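Local structure of conserved hypothetical protein yffB (Pseudomonas aeruginosa, 1RW1) at residues V3-K8 with V93-G98; A47-Q52 with T100-K105; T60-L65 with P86-R91; I37-L42 with K77-M82; R17-E22 with A108-L113. The protein is of unknown function but probably acts as a glutathione-dependent thiol reductase, being an ArsC-family protein with a thioredoxin fold. All blocks are in the same frame, centred on the assembly; numbering follows the deposited sequence. Where two conformers were deposited one is given.

Interaction 1 of 5, residues V3-K8 with V93-G98; sequences VLYGIK and VLELGG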
# COMPACT_ATOMS: atom_id res chain seq x y z
N VAL A 3 -3.60 1.15 11.17
CA VAL A 3 -2.39 1.77 10.61
C VAL A 3 -2.59 1.97 9.11
O VAL A 3 -2.94 1.03 8.39
CB VAL A 3 -1.12 0.92 10.85
CG1 VAL A 3 0.10 1.69 10.38
CG2 VAL A 3 -1.00 0.54 12.32
N LEU A 4 -2.40 3.21 8.66
CA LEU A 4 -2.51 3.59 7.27
C LEU A 4 -1.10 3.81 6.72
O LEU A 4 -0.34 4.60 7.27
CB LEU A 4 -3.32 4.88 7.16
CG LEU A 4 -3.73 5.26 5.73
CD1 LEU A 4 -4.82 4.33 5.20
CD2 LEU A 4 -4.21 6.70 5.71
N TYR A 5 -0.78 3.15 5.61
CA TYR A 5 0.55 3.19 5.00
C TYR A 5 0.48 3.91 3.67
O TYR A 5 -0.35 3.58 2.81
CB TYR A 5 1.05 1.77 4.74
CG TYR A 5 1.23 0.90 5.96
CD1 TYR A 5 0.17 0.29 6.57
CD2 TYR A 5 2.48 0.71 6.51
CE1 TYR A 5 0.34 -0.52 7.68
CE2 TYR A 5 2.68 -0.09 7.62
CZ TYR A 5 1.60 -0.71 8.21
OH TYR A 5 1.78 -1.51 9.31
N GLY A 6 1.40 4.85 3.47
CA GLY A 6 1.50 5.55 2.20
C GLY A 6 2.37 6.78 2.34
O GLY A 6 3.39 6.76 3.02
N ILE A 7 1.97 7.87 1.68
CA ILE A 7 2.67 9.15 1.70
C ILE A 7 1.65 10.27 1.85
O ILE A 7 0.45 10.04 1.80
CB ILE A 7 3.53 9.34 0.41
CG1 ILE A 7 2.63 9.50 -0.83
CG2 ILE A 7 4.53 8.21 0.25
CD1 ILE A 7 3.38 9.92 -2.09
N LYS A 8 2.13 11.49 2.03
CA LYS A 8 1.24 12.65 2.16
C LYS A 8 0.69 13.15 0.82
O LYS A 8 -0.52 13.38 0.67
CB LYS A 8 1.98 13.78 2.87
CG LYS A 8 2.34 13.49 4.32
CD LYS A 8 3.31 14.54 4.90
CE LYS A 8 3.62 14.32 6.38
NZ LYS A 8 4.76 15.17 6.88
N VAL A 93 -2.34 1.28 2.04
CA VAL A 93 -2.61 0.01 2.71
C VAL A 93 -3.17 0.38 4.07
O VAL A 93 -2.62 1.25 4.75
CB VAL A 93 -1.39 -0.91 2.82
CG1 VAL A 93 -1.74 -2.18 3.57
CG2 VAL A 93 -0.84 -1.23 1.45
N LEU A 94 -4.26 -0.26 4.48
CA LEU A 94 -4.88 0.00 5.77
C LEU A 94 -4.93 -1.30 6.54
O LEU A 94 -5.59 -2.26 6.10
CB LEU A 94 -6.27 0.57 5.60
CG LEU A 94 -7.08 0.78 6.89
CD1 LEU A 94 -6.41 1.76 7.86
CD2 LEU A 94 -8.48 1.27 6.54
N GLU A 95 -4.23 -1.35 7.67
CA GLU A 95 -4.21 -2.51 8.57
C GLU A 95 -5.32 -2.38 9.59
O GLU A 95 -5.40 -1.41 10.31
CB GLU A 95 -2.83 -2.67 9.17
CG GLU A 95 -1.84 -3.17 8.12
CD GLU A 95 -0.48 -3.42 8.68
OE1 GLU A 95 -0.16 -2.89 9.77
OE2 GLU A 95 0.27 -4.17 8.04
N LEU A 96 -6.18 -3.39 9.60
CA LEU A 96 -7.39 -3.41 10.41
C LEU A 96 -7.28 -4.34 11.63
O LEU A 96 -8.19 -4.41 12.45
CB LEU A 96 -8.57 -3.89 9.56
CG LEU A 96 -8.92 -2.98 8.38
CD1 LEU A 96 -9.84 -3.70 7.42
CD2 LEU A 96 -9.53 -1.68 8.87
N GLY A 97 -6.18 -5.07 11.73
CA GLY A 97 -6.02 -6.04 12.79
C GLY A 97 -5.78 -7.42 12.19
O GLY A 97 -4.65 -7.84 12.04
N GLY A 98 -6.84 -8.11 11.83
CA GLY A 98 -6.68 -9.42 11.23
C GLY A 98 -6.46 -9.39 9.72
O GLY A 98 -6.17 -10.43 9.12
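The carbonyl oxygen V3 O is held twice from the facing strand: E95 N gives it a nearly straight hydrogen bond of 2.8 Å (172° at the hydrogen). L94 CA lies 3.4 Å from V3 O in a CA-H...O contact. V93 O is treated alike by Y5, whose N lies 2.8 Å away, and by the CA-H of L4. V3 N to E95 O and V93 N to Y5 O complete the antiparallel pairing of these central strands of the thioredoxin-fold sheet. L4 and L94, whose branched apolar ends fill the buried face under helices 11-22 and 106-113, meet CD1 to CD1 at 4.0 Å. On the other face Y5 CB packs on V93 CB at 4.1 Å, and V93 O lies in the plane of the phenol ring, at its edge. The phenol reaches E95, modelled in two conformers, so the very short Y5 OH to E95 OE1 separation is doubtful. E95 OE2 has a salt bridge to R44 and a hydrogen bond from W45 NE1.

Interaction 2 of 5, residues A47-Q52 with T100-K105; sequences AEHGWQ and TLVGFK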
# COMPACT_ATOMS: atom_id res chain seq x y z
N ALA A 47 1.11 -11.94 0.79
CA ALA A 47 0.48 -13.20 1.14
C ALA A 47 -1.03 -13.09 1.12
O ALA A 47 -1.73 -14.04 0.73
CB ALA A 47 0.97 -13.66 2.50
N GLU A 48 -1.55 -11.96 1.58
CA GLU A 48 -2.98 -11.77 1.73
C GLU A 48 -3.66 -11.34 0.43
O GLU A 48 -4.83 -11.68 0.23
CB GLU A 48 -3.22 -10.72 2.82
CG GLU A 48 -4.68 -10.40 3.08
CD GLU A 48 -4.88 -9.31 4.09
OE1 GLU A 48 -3.86 -8.77 4.59
OE2 GLU A 48 -6.04 -8.98 4.38
N HIS A 49 -2.96 -10.60 -0.42
CA HIS A 49 -3.58 -9.92 -1.56
C HIS A 49 -3.00 -10.25 -2.91
O HIS A 49 -3.66 -10.03 -3.93
CB HIS A 49 -3.48 -8.40 -1.40
CG HIS A 49 -4.28 -7.87 -0.27
ND1 HIS A 49 -5.64 -7.68 -0.35
CD2 HIS A 49 -3.90 -7.46 0.96
CE1 HIS A 49 -6.07 -7.20 0.80
NE2 HIS A 49 -5.03 -7.05 1.61
N GLY A 50 -1.78 -10.78 -2.95
CA GLY A 50 -1.09 -11.08 -4.19
C GLY A 50 -0.20 -9.92 -4.59
O GLY A 50 -0.57 -8.74 -4.48
N TRP A 51 0.99 -10.24 -5.09
CA TRP A 51 1.93 -9.21 -5.44
C TRP A 51 1.39 -8.31 -6.54
O TRP A 51 1.77 -7.14 -6.59
CB TRP A 51 3.31 -9.77 -5.82
CG TRP A 51 3.36 -10.60 -7.08
CD1 TRP A 51 3.30 -11.97 -7.16
CD2 TRP A 51 3.51 -10.14 -8.42
NE1 TRP A 51 3.40 -12.37 -8.47
CE2 TRP A 51 3.52 -11.27 -9.26
CE3 TRP A 51 3.65 -8.88 -9.01
CZ2 TRP A 51 3.65 -11.17 -10.64
CZ3 TRP A 51 3.78 -8.79 -10.38
CH2 TRP A 51 3.78 -9.93 -11.18
N GLN A 52 0.53 -8.80 -7.44
CA GLN A 52 -0.00 -7.91 -8.47
C GLN A 52 -0.96 -6.88 -7.90
O GLN A 52 -1.16 -5.83 -8.49
CB GLN A 52 -0.68 -8.71 -9.58
CG GLN A 52 0.31 -9.47 -10.44
CD GLN A 52 -0.31 -10.41 -11.45
OE1 GLN A 52 -1.51 -10.67 -11.41
NE2 GLN A 52 0.51 -10.93 -12.35
N THR A 100 -6.09 -6.56 5.91
CA THR A 100 -5.74 -5.27 5.35
C THR A 100 -6.59 -4.95 4.13
O THR A 100 -7.09 -5.86 3.45
CB THR A 100 -4.25 -5.17 4.97
OG1 THR A 100 -3.94 -6.11 3.94
CG2 THR A 100 -3.36 -5.54 6.12
N LEU A 101 -6.73 -3.66 3.86
CA LEU A 101 -7.30 -3.17 2.62
C LEU A 101 -6.21 -2.50 1.80
O LEU A 101 -5.43 -1.71 2.33
CB LEU A 101 -8.43 -2.18 2.89
CG LEU A 101 -9.65 -2.75 3.60
CD1 LEU A 101 -10.65 -1.66 3.94
CD2 LEU A 101 -10.31 -3.83 2.76
N VAL A 102 -6.18 -2.78 0.51
CA VAL A 102 -5.24 -2.18 -0.42
C VAL A 102 -6.02 -1.33 -1.41
O VAL A 102 -6.96 -1.81 -2.03
CB VAL A 102 -4.42 -3.25 -1.16
CG1 VAL A 102 -3.45 -2.60 -2.15
CG2 VAL A 102 -3.67 -4.12 -0.18
N GLY A 103 -5.62 -0.08 -1.55
CA GLY A 103 -6.38 0.88 -2.33
C GLY A 103 -7.54 1.42 -1.53
O GLY A 103 -7.80 0.98 -0.41
N PHE A 104 -8.23 2.40 -2.09
CA PHE A 104 -9.34 3.05 -1.42
C PHE A 104 -10.63 2.84 -2.19
O PHE A 104 -10.85 3.48 -3.23
CB PHE A 104 -9.07 4.55 -1.23
CG PHE A 104 -10.25 5.32 -0.68
CD1 PHE A 104 -10.86 4.95 0.52
CD2 PHE A 104 -10.75 6.42 -1.36
CE1 PHE A 104 -11.95 5.66 1.00
CE2 PHE A 104 -11.83 7.12 -0.86
CZ PHE A 104 -12.42 6.75 0.32
N LYS A 105 -11.46 1.93 -1.67
CA LYS A 105 -12.82 1.73 -2.13
C LYS A 105 -13.71 2.09 -0.95
O LYS A 105 -13.71 1.41 0.07
CB LYS A 105 -13.03 0.28 -2.57
CG LYS A 105 -12.34 -0.07 -3.87
CD LYS A 105 -12.57 -1.52 -4.29
CE LYS A 105 -11.94 -1.81 -5.65
NZ LYS A 105 -11.84 -3.28 -5.94
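The last turn of helix 39-49 faces edge strand 100-102, with E48 CA 7.9 Å from T100 CA. T100 is the hub. Its chi1 of 63° places OG1 between the backbone N and the carbonyl carbon, facing the helix. As a hydroxyl it can both give and take: it donates to E48 OE1 at 2.7 Å and accepts from H49 NE2, also at 2.7 Å. H49 NE2 keeps T100 OG1 close to the ring plane and makes a weak second bond to T100 O. The other carboxylate oxygen, E48 OE2, offers its syn lone pair to T100 N at 2.9 Å (167° at the hydrogen). Glutamate fits because its extended chain, with CG anti to the backbone N, carries two acceptors to a threonine that presents both N-H and O-H; histidine supplies the complementary donor. The imidazole is sandwiched between carbons. V102 CG2 lies over one face, 3.6 Å from the ring centroid in a CH-pi contact, and E48 CG covers the opposite face nearer the rim. Behind H49 the chain turns at G50, at the N-cap position of helix 51-54; with its phi of 94° a CB would jam against the preceding carbonyl O, which calls for glycine. Strand 100-102 borders strand 93-95 on its other side, so this contact ties helix 39-49 to the edge of the thioredoxin-fold sheet.

Interaction 3 of 5, residues T60-L65 with P86-R91; sequences TTFRKL and PSMIKR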
# COMPACT_ATOMS: atom_id res chain seq x y z
N THR A 60 3.95 5.26 -12.42
CA THR A 60 5.10 5.78 -13.13
C THR A 60 6.39 5.13 -12.68
O THR A 60 7.28 4.90 -13.50
CB THR A 60 5.23 7.30 -13.00
OG1 THR A 60 5.36 7.69 -11.64
CG2 THR A 60 3.96 7.99 -13.49
N THR A 61 6.52 4.87 -11.39
CA THR A 61 7.78 4.34 -10.88
C THR A 61 8.08 2.97 -11.48
O THR A 61 9.20 2.69 -11.93
CB THR A 61 7.76 4.32 -9.37
OG1 THR A 61 7.51 5.67 -8.94
CG2 THR A 61 9.09 3.91 -8.81
N PHE A 62 7.07 2.12 -11.52
CA PHE A 62 7.26 0.83 -12.18
C PHE A 62 7.52 0.99 -13.66
O PHE A 62 8.40 0.30 -14.21
CB PHE A 62 6.06 -0.09 -11.92
CG PHE A 62 6.24 -1.48 -12.46
CD1 PHE A 62 5.88 -1.77 -13.76
CD2 PHE A 62 6.80 -2.49 -11.67
CE1 PHE A 62 6.06 -3.04 -14.27
CE2 PHE A 62 7.01 -3.75 -12.20
CZ PHE A 62 6.64 -4.02 -13.49
N ARG A 63 6.79 1.88 -14.32
CA ARG A 63 6.95 2.05 -15.77
C ARG A 63 8.39 2.29 -16.13
O ARG A 63 8.86 1.84 -17.18
CB ARG A 63 6.07 3.19 -16.35
CG ARG A 63 4.55 2.86 -16.50
CD ARG A 63 3.61 4.04 -16.96
NE ARG A 63 2.67 4.41 -15.89
CZ ARG A 63 2.37 5.65 -15.53
NH1 ARG A 63 2.93 6.67 -16.17
NH2 ARG A 63 1.49 5.89 -14.55
N LYS A 64 9.09 3.01 -15.26
CA LYS A 64 10.46 3.45 -15.52
C LYS A 64 11.52 2.36 -15.31
O LYS A 64 12.66 2.57 -15.67
CB LYS A 64 10.81 4.67 -14.63
CG LYS A 64 10.24 6.00 -15.08
CD LYS A 64 10.78 7.18 -14.25
CE LYS A 64 10.18 8.50 -14.72
NZ LYS A 64 9.54 9.28 -13.63
N LEU A 65 11.19 1.23 -14.71
CA LEU A 65 12.19 0.19 -14.46
C LEU A 65 12.81 -0.33 -15.75
O LEU A 65 12.21 -0.21 -16.82
CB LEU A 65 11.57 -0.98 -13.73
CG LEU A 65 11.12 -0.72 -12.28
CD1 LEU A 65 10.36 -1.89 -11.75
CD2 LEU A 65 12.28 -0.36 -11.37
N PRO A 86 9.66 2.19 -2.29
CA PRO A 86 8.29 2.18 -1.79
C PRO A 86 7.27 2.96 -2.60
O PRO A 86 6.08 2.74 -2.42
CB PRO A 86 8.43 2.75 -0.38
CG PRO A 86 9.83 2.40 0.01
CD PRO A 86 10.63 2.52 -1.23
N SER A 87 7.71 3.87 -3.46
CA SER A 87 6.79 4.55 -4.38
C SER A 87 5.97 3.58 -5.20
O SER A 87 4.87 3.96 -5.63
CB SER A 87 7.58 5.49 -5.29
OG SER A 87 6.83 6.01 -6.36
N MSE A 88 6.48 2.37 -5.45
CA MSE A 88 5.81 1.34 -6.24
C MSE A 88 4.73 0.59 -5.50
O MSE A 88 4.08 -0.25 -6.10
CB MSE A 88 6.84 0.33 -6.77
CG MSE A 88 7.68 0.99 -7.85
SE MSE A 88 8.54 -0.23 -9.03
CE MSE A 88 8.16 -1.76 -7.90
N ILE A 89 4.58 0.80 -4.20
CA ILE A 89 3.53 0.11 -3.43
C ILE A 89 2.19 0.81 -3.67
O ILE A 89 2.10 2.03 -3.57
CB ILE A 89 3.87 0.11 -1.93
CG1 ILE A 89 5.25 -0.51 -1.68
CG2 ILE A 89 2.81 -0.64 -1.15
CD1 ILE A 89 5.79 -0.19 -0.29
N LYS A 90 1.15 0.05 -3.97
CA LYS A 90 -0.18 0.63 -4.10
C LYS A 90 -0.58 1.31 -2.79
O LYS A 90 -0.29 0.82 -1.70
CB LYS A 90 -1.19 -0.45 -4.47
CG LYS A 90 -1.24 -0.78 -5.94
CD LYS A 90 -2.63 -1.16 -6.41
CE LYS A 90 -2.63 -1.72 -7.84
NZ LYS A 90 -1.89 -2.98 -7.89
N ARG A 91 -1.29 2.42 -2.93
CA ARG A 91 -1.72 3.23 -1.79
C ARG A 91 -3.25 3.26 -1.71
O ARG A 91 -3.93 3.30 -2.76
CB ARG A 91 -1.13 4.63 -1.83
CG ARG A 91 0.38 4.62 -1.74
CD ARG A 91 0.97 5.99 -1.60
NE ARG A 91 0.81 6.84 -2.77
CZ ARG A 91 1.76 7.07 -3.67
NH1 ARG A 91 2.94 6.46 -3.62
NH2 ARG A 91 1.52 7.95 -4.62
O HOH W 1 4.44 4.68 -8.67
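T61 and S87 meet through their hydroxyls: T61 OG1 and S87 OG lie 2.7 Å apart in a hydrogen bond that either could donate. S87 OG stands anti to its own backbone N (chi1 170°), which turns it to T61 OG1. T61 suits its place by offering a methyl as well as the hydroxyl, and that methyl, CG2, meets M88 CG. M88 is a selenomethionine modelled in two conformers. Its SE lies beside F62, 3.8 Å from F62 CB and near the plane of the phenyl ring, a Met-aromatic contact at the edge with the centroid 5.1 Å away. L65 comes tip to tip, CD1 standing 3.7 Å from M88 SE. The long unbranched chain of methionine, here selenomethionine, thus reaches T61, F62 and L65. The contact joins helix 60-63, within the helical insertion that divides the thioredoxin fold, to the 3-10 turn 86-88 leading back towards the sheet. A water links the backbones further out, donating to S87 O at 3.2 Å and accepting weakly from T61 N. Beyond this shell L81 of helix 75-84 packs on both L65 and M88. The M88 backbone is bonded to N56.

Interaction 4 of 5, residues I37-L42 with K77-M82; sequences IDREHL and KAIELM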
# COMPACT_ATOMS: atom_id res chain seq x y z
N ILE A 37 10.03 1.24 4.58
CA ILE A 37 9.21 0.02 4.75
C ILE A 37 10.18 -1.15 4.79
O ILE A 37 11.34 -1.03 4.39
CB ILE A 37 8.21 -0.13 3.59
CG1 ILE A 37 7.07 -1.12 3.90
CG2 ILE A 37 8.93 -0.56 2.31
CD1 ILE A 37 6.30 -0.87 5.20
N ASP A 38 9.71 -2.30 5.26
CA ASP A 38 10.55 -3.47 5.37
C ASP A 38 9.90 -4.70 4.72
O ASP A 38 8.72 -4.70 4.36
CB ASP A 38 10.93 -3.75 6.83
CG ASP A 38 9.75 -4.21 7.65
OD1 ASP A 38 8.63 -4.36 7.15
OD2 ASP A 38 9.89 -4.61 8.80
N ARG A 39 10.68 -5.76 4.59
CA ARG A 39 10.22 -6.96 3.93
C ARG A 39 9.13 -7.65 4.72
O ARG A 39 8.28 -8.32 4.12
CB ARG A 39 11.33 -7.96 3.74
CG ARG A 39 12.23 -7.69 2.67
CD ARG A 39 13.08 -8.92 2.39
NE ARG A 39 14.15 -8.57 1.49
CZ ARG A 39 15.31 -8.12 1.88
NH1 ARG A 39 15.59 -7.98 3.17
NH2 ARG A 39 16.19 -7.78 0.96
N GLU A 40 9.14 -7.55 6.04
CA GLU A 40 8.15 -8.23 6.83
C GLU A 40 6.74 -7.76 6.46
O GLU A 40 5.83 -8.56 6.27
CB GLU A 40 8.47 -8.09 8.32
CG GLU A 40 7.58 -8.94 9.21
CD GLU A 40 6.25 -8.30 9.54
OE1 GLU A 40 6.10 -7.09 9.39
OE2 GLU A 40 5.33 -9.03 9.94
N HIS A 41 6.57 -6.45 6.31
CA HIS A 41 5.28 -5.91 5.89
C HIS A 41 4.92 -6.38 4.50
O HIS A 41 3.81 -6.82 4.25
CB HIS A 41 5.35 -4.38 5.88
CG HIS A 41 5.06 -3.78 7.19
ND1 HIS A 41 6.01 -3.52 8.14
CD2 HIS A 41 3.87 -3.39 7.70
CE1 HIS A 41 5.40 -2.93 9.17
NE2 HIS A 41 4.10 -2.89 8.94
N LEU A 42 5.86 -6.23 3.57
CA LEU A 42 5.58 -6.57 2.19
C LEU A 42 5.21 -8.03 2.01
O LEU A 42 4.31 -8.36 1.22
CB LEU A 42 6.75 -6.20 1.29
CG LEU A 42 7.07 -4.71 1.24
CD1 LEU A 42 8.39 -4.49 0.57
CD2 LEU A 42 5.97 -3.95 0.50
N LYS A 77 10.39 -11.53 -6.19
CA LYS A 77 10.98 -10.46 -6.97
C LYS A 77 10.24 -9.13 -6.78
O LYS A 77 10.86 -8.07 -6.70
CB LYS A 77 11.02 -10.84 -8.46
CG LYS A 77 11.96 -11.99 -8.78
CD LYS A 77 11.89 -12.35 -10.25
CE LYS A 77 12.85 -13.49 -10.62
NZ LYS A 77 12.69 -13.90 -12.04
N ALA A 78 8.92 -9.19 -6.73
CA ALA A 78 8.12 -7.99 -6.53
C ALA A 78 8.44 -7.35 -5.18
O ALA A 78 8.53 -6.12 -5.06
CB ALA A 78 6.63 -8.34 -6.62
N ILE A 79 8.61 -8.17 -4.16
CA ILE A 79 8.93 -7.65 -2.84
C ILE A 79 10.27 -6.91 -2.87
O ILE A 79 10.40 -5.83 -2.29
CB ILE A 79 8.91 -8.80 -1.80
CG1 ILE A 79 7.46 -9.23 -1.53
CG2 ILE A 79 9.63 -8.38 -0.52
CD1 ILE A 79 7.34 -10.49 -0.71
N GLU A 80 11.27 -7.45 -3.56
CA GLU A 80 12.54 -6.74 -3.62
C GLU A 80 12.41 -5.39 -4.31
O GLU A 80 13.06 -4.43 -3.89
CB GLU A 80 13.63 -7.58 -4.31
CG GLU A 80 13.99 -8.84 -3.53
CD GLU A 80 14.36 -8.56 -2.08
OE1 GLU A 80 15.33 -7.84 -1.83
OE2 GLU A 80 13.63 -9.01 -1.18
N LEU A 81 11.61 -5.30 -5.35
CA LEU A 81 11.41 -4.03 -6.04
C LEU A 81 10.77 -2.99 -5.11
O LEU A 81 11.20 -1.84 -5.04
CB LEU A 81 10.53 -4.21 -7.27
CG LEU A 81 11.10 -5.03 -8.42
CD1 LEU A 81 10.06 -5.17 -9.52
CD2 LEU A 81 12.38 -4.42 -8.97
N MSE A 82 9.72 -3.41 -4.41
CA MSE A 82 9.01 -2.49 -3.51
C MSE A 82 9.82 -2.09 -2.29
O MSE A 82 9.67 -0.98 -1.78
CB MSE A 82 7.69 -3.13 -3.07
CG MSE A 82 6.72 -3.25 -4.22
SE MSE A 82 4.93 -3.91 -3.68
CE MSE A 82 5.40 -5.80 -3.44
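L42 lays its side chain over I79 and M82, neighbours one turn apart on helix 75-84. This is helix-to-helix packing inside the helical insertion of the ArsC-type thioredoxin fold, made by the first turn of helix 39-49. L42 CB rests on I79 CG2 at 4.0 Å, while L42 CD1 reaches M82 CB at 3.9 Å and passes close to I79 O. Branched and long apolar chains suit this buried seam, which C46, V54 and I89 help to line. At the edge of the seam R39 takes over: CG touches I79 CG2, and the chain then runs extended from CG to NE to meet E80. The salt bridge is side-on, R39 NE to E80 OE2 at 2.8 Å and R39 NH2 to E80 OE1 at 2.9 Å. Both oxygens use syn lone pairs, and the guanidinium and carboxylate planes are only 14° apart. E80 CB points away from segment 37-42, but a bend at chi2 (-53°) swings CD back, so a flexible glutamate fits here. The helix start is fixed by D38, an N-cap aspartate whose OD1 accepts from H41 N at 3.1 Å. H41 ND1 bonds to that same D38 OD1 from the opposite face of the carboxylate, at 2.9 Å.

Interaction 5 of 5, residues R17-E22 with A108-L113; sequences RTWLDE and AYAAAL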
# COMPACT_ATOMS: atom_id res chain seq x y z
N ARG A 17 -7.83 9.44 3.70
CA ARG A 17 -7.74 10.09 5.00
C ARG A 17 -8.95 10.96 5.27
O ARG A 17 -9.40 11.04 6.42
CB ARG A 17 -6.47 10.90 5.14
CG ARG A 17 -5.24 10.00 5.14
CD ARG A 17 -3.95 10.70 5.51
NE ARG A 17 -3.88 10.95 6.93
CZ ARG A 17 -2.82 11.46 7.53
NH1 ARG A 17 -1.76 11.80 6.83
NH2 ARG A 17 -2.84 11.63 8.85
N THR A 18 -9.49 11.63 4.26
CA THR A 18 -10.72 12.37 4.48
C THR A 18 -11.85 11.43 4.92
O THR A 18 -12.60 11.77 5.84
CB THR A 18 -11.07 13.19 3.23
OG1 THR A 18 -9.99 14.07 2.91
CG2 THR A 18 -12.24 14.12 3.49
N TRP A 19 -11.98 10.28 4.28
CA TRP A 19 -12.97 9.30 4.69
C TRP A 19 -12.75 8.90 6.16
O TRP A 19 -13.68 8.96 6.99
CB TRP A 19 -12.93 8.09 3.75
CG TRP A 19 -14.12 7.18 3.88
CD1 TRP A 19 -15.19 7.12 3.04
CD2 TRP A 19 -14.38 6.22 4.92
NE1 TRP A 19 -16.11 6.20 3.49
CE2 TRP A 19 -15.64 5.65 4.65
CE3 TRP A 19 -13.70 5.83 6.07
CZ2 TRP A 19 -16.21 4.69 5.49
CZ3 TRP A 19 -14.27 4.88 6.89
CH2 TRP A 19 -15.52 4.33 6.61
N LEU A 20 -11.54 8.49 6.50
CA LEU A 20 -11.24 8.03 7.85
C LEU A 20 -11.46 9.14 8.89
O LEU A 20 -12.08 8.92 9.94
CB LEU A 20 -9.80 7.54 7.93
CG LEU A 20 -9.51 6.24 7.17
CD1 LEU A 20 -8.02 6.07 7.01
CD2 LEU A 20 -10.14 5.04 7.85
N ASP A 21 -10.94 10.32 8.60
CA ASP A 21 -11.00 11.43 9.53
C ASP A 21 -12.46 11.83 9.77
O ASP A 21 -12.86 12.07 10.91
CB ASP A 21 -10.22 12.63 8.99
CG ASP A 21 -8.71 12.39 8.90
OD1 ASP A 21 -8.20 11.49 9.60
OD2 ASP A 21 -8.04 13.15 8.16
N GLU A 22 -13.27 11.86 8.71
CA GLU A 22 -14.65 12.25 8.84
C GLU A 22 -15.47 11.21 9.59
O GLU A 22 -16.46 11.54 10.26
CB GLU A 22 -15.24 12.59 7.49
CG GLU A 22 -14.69 13.90 6.96
CD GLU A 22 -15.11 15.13 7.75
OE1 GLU A 22 -16.27 15.18 8.20
OE2 GLU A 22 -14.28 16.07 7.91
N ALA A 108 -15.60 -0.64 0.84
CA ALA A 108 -14.79 -1.55 1.66
C ALA A 108 -14.41 -0.89 2.98
O ALA A 108 -14.39 -1.54 4.02
CB ALA A 108 -13.54 -1.98 0.91
N TYR A 109 -14.08 0.40 2.94
CA TYR A 109 -13.81 1.13 4.16
C TYR A 109 -15.07 1.11 5.04
O TYR A 109 -14.98 0.87 6.23
CB TYR A 109 -13.35 2.57 3.84
CG TYR A 109 -11.86 2.72 3.62
CD1 TYR A 109 -11.14 1.81 2.88
CD2 TYR A 109 -11.17 3.77 4.18
CE1 TYR A 109 -9.76 1.94 2.72
CE2 TYR A 109 -9.81 3.92 4.02
CZ TYR A 109 -9.10 3.00 3.29
OH TYR A 109 -7.73 3.17 3.17
N ALA A 110 -16.23 1.37 4.45
CA ALA A 110 -17.48 1.36 5.20
C ALA A 110 -17.77 -0.00 5.82
O ALA A 110 -18.20 -0.10 6.97
CB ALA A 110 -18.63 1.77 4.31
N ALA A 111 -17.55 -1.05 5.04
CA ALA A 111 -17.83 -2.40 5.52
C ALA A 111 -16.92 -2.75 6.71
O ALA A 111 -17.32 -3.49 7.61
CB ALA A 111 -17.64 -3.40 4.40
N ALA A 112 -15.71 -2.20 6.71
CA ALA A 112 -14.75 -2.51 7.76
C ALA A 112 -14.92 -1.66 9.01
O ALA A 112 -14.62 -2.11 10.11
CB ALA A 112 -13.34 -2.36 7.23
N LEU A 113 -15.35 -0.42 8.84
CA LEU A 113 -15.22 0.58 9.88
C LEU A 113 -16.51 1.33 10.23
O LEU A 113 -16.54 2.05 11.22
CB LEU A 113 -14.17 1.60 9.48
CG LEU A 113 -12.76 1.04 9.35
CD1 LEU A 113 -11.91 2.03 8.59
CD2 LEU A 113 -12.17 0.74 10.71
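The indole of W19 projects from its helix as a broad plate, and Y109 sets a bump on it: Y109 CB sits over the six-membered ring, 3.7 Å from the centroid and almost exactly on its normal. The phenol then drops past the plate, so that its edge faces the indole in a T-shaped pair, planes at 88°; W19 CE3 and Y109 CD2 are 3.8 Å apart. The far rim of the plate comes down on the partner backbone where A110 is small enough to admit it, W19 CZ2 lying 3.5 Å from A110 N. W19 CG is anti to the backbone N (chi1 -166°), which carries the ring base toward helix 106-113. Both helices cover the L4 and L94 face of the thioredoxin-fold sheet and run in roughly the same direction, 29° apart; the axes of segments 17-22 and 108-113 come within 11.3 Å, a gap that large side chains bridge. Below the indole, L20 fills the angle beside the phenol, crossing it at about a right angle with CG 3.9 Å from Y109 CE2. L20 CD2 also abuts L113 CD1 at 3.6 Å, and W19 CZ3 borders the same methyl.

Interaction 1 is the centre to which the others attach. L94 N and L101 O, 2.8 Å apart in a probable hydrogen bond, make interaction 2 its neighbour in the sheet, and Y5 OH bonds to H41 NE2 at 2.7 Å, tying it to interaction 4. L4 CD2 packs on R17 CG at 3.5 Å, joining interactions 1 and 5. Interactions 3 and 4 share the helical insertion, with I89 CG1 3.8 Å from M82 CB; interaction 5 lies far off, its centre about 26 Å from that of interaction 4. R91 of interaction 3 touches I7 and also C10, just before helix 11-22, a place where thioredoxin-fold reductases commonly carry a reactive cysteine; a similar role here is only an inference.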